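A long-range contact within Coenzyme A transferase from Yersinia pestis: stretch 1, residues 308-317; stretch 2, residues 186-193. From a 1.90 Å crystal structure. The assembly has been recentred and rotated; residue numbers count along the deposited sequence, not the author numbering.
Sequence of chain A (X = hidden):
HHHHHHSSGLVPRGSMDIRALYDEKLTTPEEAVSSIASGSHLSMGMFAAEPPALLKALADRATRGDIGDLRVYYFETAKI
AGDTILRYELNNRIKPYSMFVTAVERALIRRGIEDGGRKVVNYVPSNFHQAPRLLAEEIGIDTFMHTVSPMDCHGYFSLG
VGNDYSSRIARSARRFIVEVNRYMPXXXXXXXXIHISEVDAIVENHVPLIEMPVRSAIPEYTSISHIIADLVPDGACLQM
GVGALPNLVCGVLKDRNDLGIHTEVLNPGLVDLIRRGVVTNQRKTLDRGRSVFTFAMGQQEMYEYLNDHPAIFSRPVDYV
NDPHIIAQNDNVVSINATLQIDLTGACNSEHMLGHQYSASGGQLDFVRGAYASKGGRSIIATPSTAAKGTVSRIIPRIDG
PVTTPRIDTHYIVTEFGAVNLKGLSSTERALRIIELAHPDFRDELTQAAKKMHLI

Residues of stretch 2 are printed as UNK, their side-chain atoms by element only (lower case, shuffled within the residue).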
# COMPACT_ATOMS: atom_id res chain seq x y z
N ASP A 308 32.99 5.14 -10.83
CA ASP A 308 33.36 4.19 -11.89
C ASP A 308 33.36 2.74 -11.43
O ASP A 308 34.14 1.94 -11.94
CB ASP A 308 34.76 4.51 -12.43
CG ASP A 308 34.77 5.73 -13.32
OD1 ASP A 308 33.85 5.86 -14.15
OD2 ASP A 308 35.69 6.56 -13.19
N HIS A 309 32.52 2.42 -10.45
CA HIS A 309 32.43 1.06 -9.95
C HIS A 309 31.55 0.25 -10.87
O HIS A 309 30.37 0.59 -11.04
CB HIS A 309 31.81 1.07 -8.56
CG HIS A 309 32.11 -0.17 -7.77
ND1 HIS A 309 31.84 -1.43 -8.25
CD2 HIS A 309 32.66 -0.34 -6.55
CE1 HIS A 309 32.22 -2.33 -7.35
NE2 HIS A 309 32.72 -1.69 -6.31
N PRO A 310 32.09 -0.84 -11.45
CA PRO A 310 31.34 -1.61 -12.46
C PRO A 310 30.30 -2.55 -11.86
O PRO A 310 29.53 -3.16 -12.62
CB PRO A 310 32.43 -2.45 -13.15
CG PRO A 310 33.75 -1.97 -12.60
CD PRO A 310 33.47 -1.33 -11.29
N ALA A 311 30.28 -2.68 -10.54
CA ALA A 311 29.32 -3.57 -9.88
C ALA A 311 28.30 -2.82 -9.04
O ALA A 311 27.60 -3.43 -8.23
CB ALA A 311 30.04 -4.63 -9.04
N ILE A 312 28.22 -1.51 -9.22
CA ILE A 312 27.19 -0.71 -8.55
C ILE A 312 26.40 -0.03 -9.66
O ILE A 312 26.98 0.52 -10.60
CB ILE A 312 27.80 0.31 -7.55
CG1 ILE A 312 28.53 -0.42 -6.43
CG2 ILE A 312 26.72 1.22 -6.93
CD1 ILE A 312 29.34 0.49 -5.50
N PHE A 313 25.07 -0.10 -9.59
CA PHE A 313 24.25 0.36 -10.71
C PHE A 313 23.01 1.06 -10.20
O PHE A 313 22.09 0.41 -9.71
CB PHE A 313 23.87 -0.85 -11.58
CG PHE A 313 23.32 -0.50 -12.93
CD1 PHE A 313 24.17 -0.08 -13.95
CD2 PHE A 313 21.98 -0.62 -13.21
CE1 PHE A 313 23.68 0.23 -15.20
CE2 PHE A 313 21.47 -0.32 -14.46
CZ PHE A 313 22.32 0.12 -15.46
N SER A 314 22.96 2.39 -10.32
CA SER A 314 21.77 3.10 -9.86
C SER A 314 20.61 2.91 -10.84
O SER A 314 20.80 2.78 -12.05
CB SER A 314 22.05 4.59 -9.66
OG SER A 314 22.27 5.22 -10.90
N ARG A 315 19.40 2.87 -10.29
CA ARG A 315 18.20 2.82 -11.12
C ARG A 315 17.13 3.75 -10.57
O ARG A 315 17.16 4.12 -9.40
CB ARG A 315 17.72 1.37 -11.25
CG ARG A 315 18.79 0.46 -11.87
CD ARG A 315 18.24 -0.87 -12.39
NE ARG A 315 17.28 -0.68 -13.47
CZ ARG A 315 16.83 -1.65 -14.27
NH1 ARG A 315 17.27 -2.89 -14.11
NH2 ARG A 315 15.95 -1.37 -15.23
N PRO A 316 16.19 4.17 -11.43
CA PRO A 316 15.17 5.14 -11.00
C PRO A 316 14.23 4.59 -9.94
O PRO A 316 14.05 3.37 -9.86
CB PRO A 316 14.39 5.44 -12.29
CG PRO A 316 14.76 4.35 -13.25
CD PRO A 316 16.15 3.93 -12.88
N VAL A 317 13.62 5.47 -9.17
CA VAL A 317 12.86 5.04 -7.99
C VAL A 317 11.60 4.26 -8.36
O VAL A 317 11.16 3.39 -7.61
CB VAL A 317 12.53 6.23 -7.05
CG1 VAL A 317 11.63 7.26 -7.78
CG2 VAL A 317 11.91 5.72 -5.75
N UNK A 186 31.33 9.49 -10.74
CA UNK A 186 30.76 9.06 -12.00
C UNK A 186 30.16 7.68 -11.80
O UNK A 186 30.86 6.67 -11.79
n UNK A 186 32.77 10.08 -15.95
n UNK A 186 34.17 10.54 -14.17
c UNK A 186 31.84 9.02 -13.09
c UNK A 186 32.43 8.73 -15.51
c UNK A 186 31.32 8.69 -14.47
n UNK A 186 33.84 12.12 -15.81
c UNK A 186 33.59 10.91 -15.31
N UNK A 187 28.84 7.65 -11.63
CA UNK A 187 28.15 6.41 -11.29
C UNK A 187 27.44 5.83 -12.50
O UNK A 187 26.81 6.56 -13.25
c UNK A 187 27.14 6.68 -10.16
c UNK A 187 26.23 5.47 -9.95
c UNK A 187 27.89 7.05 -8.87
N UNK A 188 27.55 4.51 -12.69
CA UNK A 188 26.84 3.84 -13.77
C UNK A 188 25.42 3.53 -13.33
O UNK A 188 25.18 3.18 -12.17
c UNK A 188 27.55 2.54 -14.17
c UNK A 188 28.95 2.78 -14.75
n UNK A 188 31.06 1.64 -15.15
c UNK A 188 29.76 1.49 -14.92
o UNK A 188 29.22 0.39 -14.84
N UNK A 189 24.48 3.63 -14.26
CA UNK A 189 23.11 3.31 -13.92
C UNK A 189 22.14 3.56 -15.05
O UNK A 189 22.52 4.08 -16.10
N UNK A 190 20.89 3.20 -14.83
CA UNK A 190 19.87 3.39 -15.84
C UNK A 190 19.51 4.86 -15.90
O UNK A 190 19.01 5.42 -14.91
c UNK A 190 16.20 2.13 -16.18
c UNK A 190 18.61 2.58 -15.53
c UNK A 190 17.47 2.90 -16.48
o UNK A 190 16.09 1.50 -15.10
o UNK A 190 15.30 2.16 -17.05
N UNK A 191 19.79 5.48 -17.06
CA UNK A 191 19.55 6.90 -17.28
C UNK A 191 20.35 7.77 -16.32
O UNK A 191 20.02 8.94 -16.09
c UNK A 191 18.04 7.21 -17.18
N UNK A 192 21.42 7.21 -15.76
CA UNK A 192 22.27 7.96 -14.83
C UNK A 192 23.16 8.94 -15.58
O UNK A 192 23.57 9.95 -15.03
c UNK A 192 23.11 7.03 -13.97
N UNK A 193 23.47 8.62 -16.83
CA UNK A 193 24.31 9.47 -17.66
C UNK A 193 23.47 10.38 -18.55
O UNK A 193 22.53 9.93 -19.20
c UNK A 193 25.25 8.61 -18.51
O HOH W 1 28.92 2.95 -10.78
O HOH W 2 32.15 4.48 -15.33

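Position 186 carries seven side-chain atoms, four carbons and three nitrogens. The chain runs through three carbons to a nitrogen, then to a carbon bearing two more nitrogens, a guanidinium. The backbone O of 186 accepts a hydrogen bond from Asp308 N at 2.8 Å. The third carbon of the 186 chain lies 3.5 Å from Asp308 OD1. The residue is Arg186. The charges are near but form no salt bridge: Arg186 NH1 is 4.4 Å from Asp308 OD2.

Position 187 has three carbons, one carrying the other two. One of the outer carbons lies 4.1 Å from Ser314 OG. Branching at CB with no further atoms means Val187.

Position 188 has five side-chain atoms: three carbons in a row, the third carrying one oxygen and one nitrogen, a terminal amide. The side-chain oxygen lies 3.8 Å from Pro310 CA. The backbone O of 188 accepts a hydrogen bond from Ser314 N at 3.0 Å and a CA-H...O contact from Phe313 CA at 3.3 Å. The residue is Gln188. Water 1 accepts from Gln188 N (2.8 Å) and donates to His309 O (2.8 Å). Water 2 accepts from Gln188 NE2 (3.0 Å) and donates to Asp308 OD1 (2.5 Å).

Position 189 has no side-chain atoms. Its CA packs over a face of the Phe313 ring, 3.5 Å from the centroid. An ideal CB here would lie 2.1 Å from Ser314 OG, a clash. It is Gly189.

Position 190 has three carbons in line, the third carrying two oxygens. Its CB points toward stretch 1, and one carboxylate oxygen meets the guanidinium of Arg315 at its edge, accepting from Arg315 NE at 3.0 Å and from Arg315 NH2 at 2.9 Å in a salt bridge. The backbone N of 190 donates to Ser314 O at 2.8 Å. The residue is Glu190.

Position 191 has one carbon, which stays clear of stretch 1. It is Ala191.

Position 192 also has one carbon. This CB points toward stretch 1 and lies 3.7 Å from Ser314 OG. It is Ala192, the last residue of a type II turn begun at Gly189.

Position 193 has a single carbon, out of reach of stretch 1. It is Ala193.

The contact centres on a single beta bridge between Ser314 and Gly189. Ser314 N and O bond to the residues flanking the glycine. Phe313 covers the glycine CA. The Arg315–Glu190 salt bridge and the Asp308–Arg186 backbone bond add polar links, and water joins Gln188 to Asp308 and His309.

Stretch 2, residues 186-193: RVQGEAAA
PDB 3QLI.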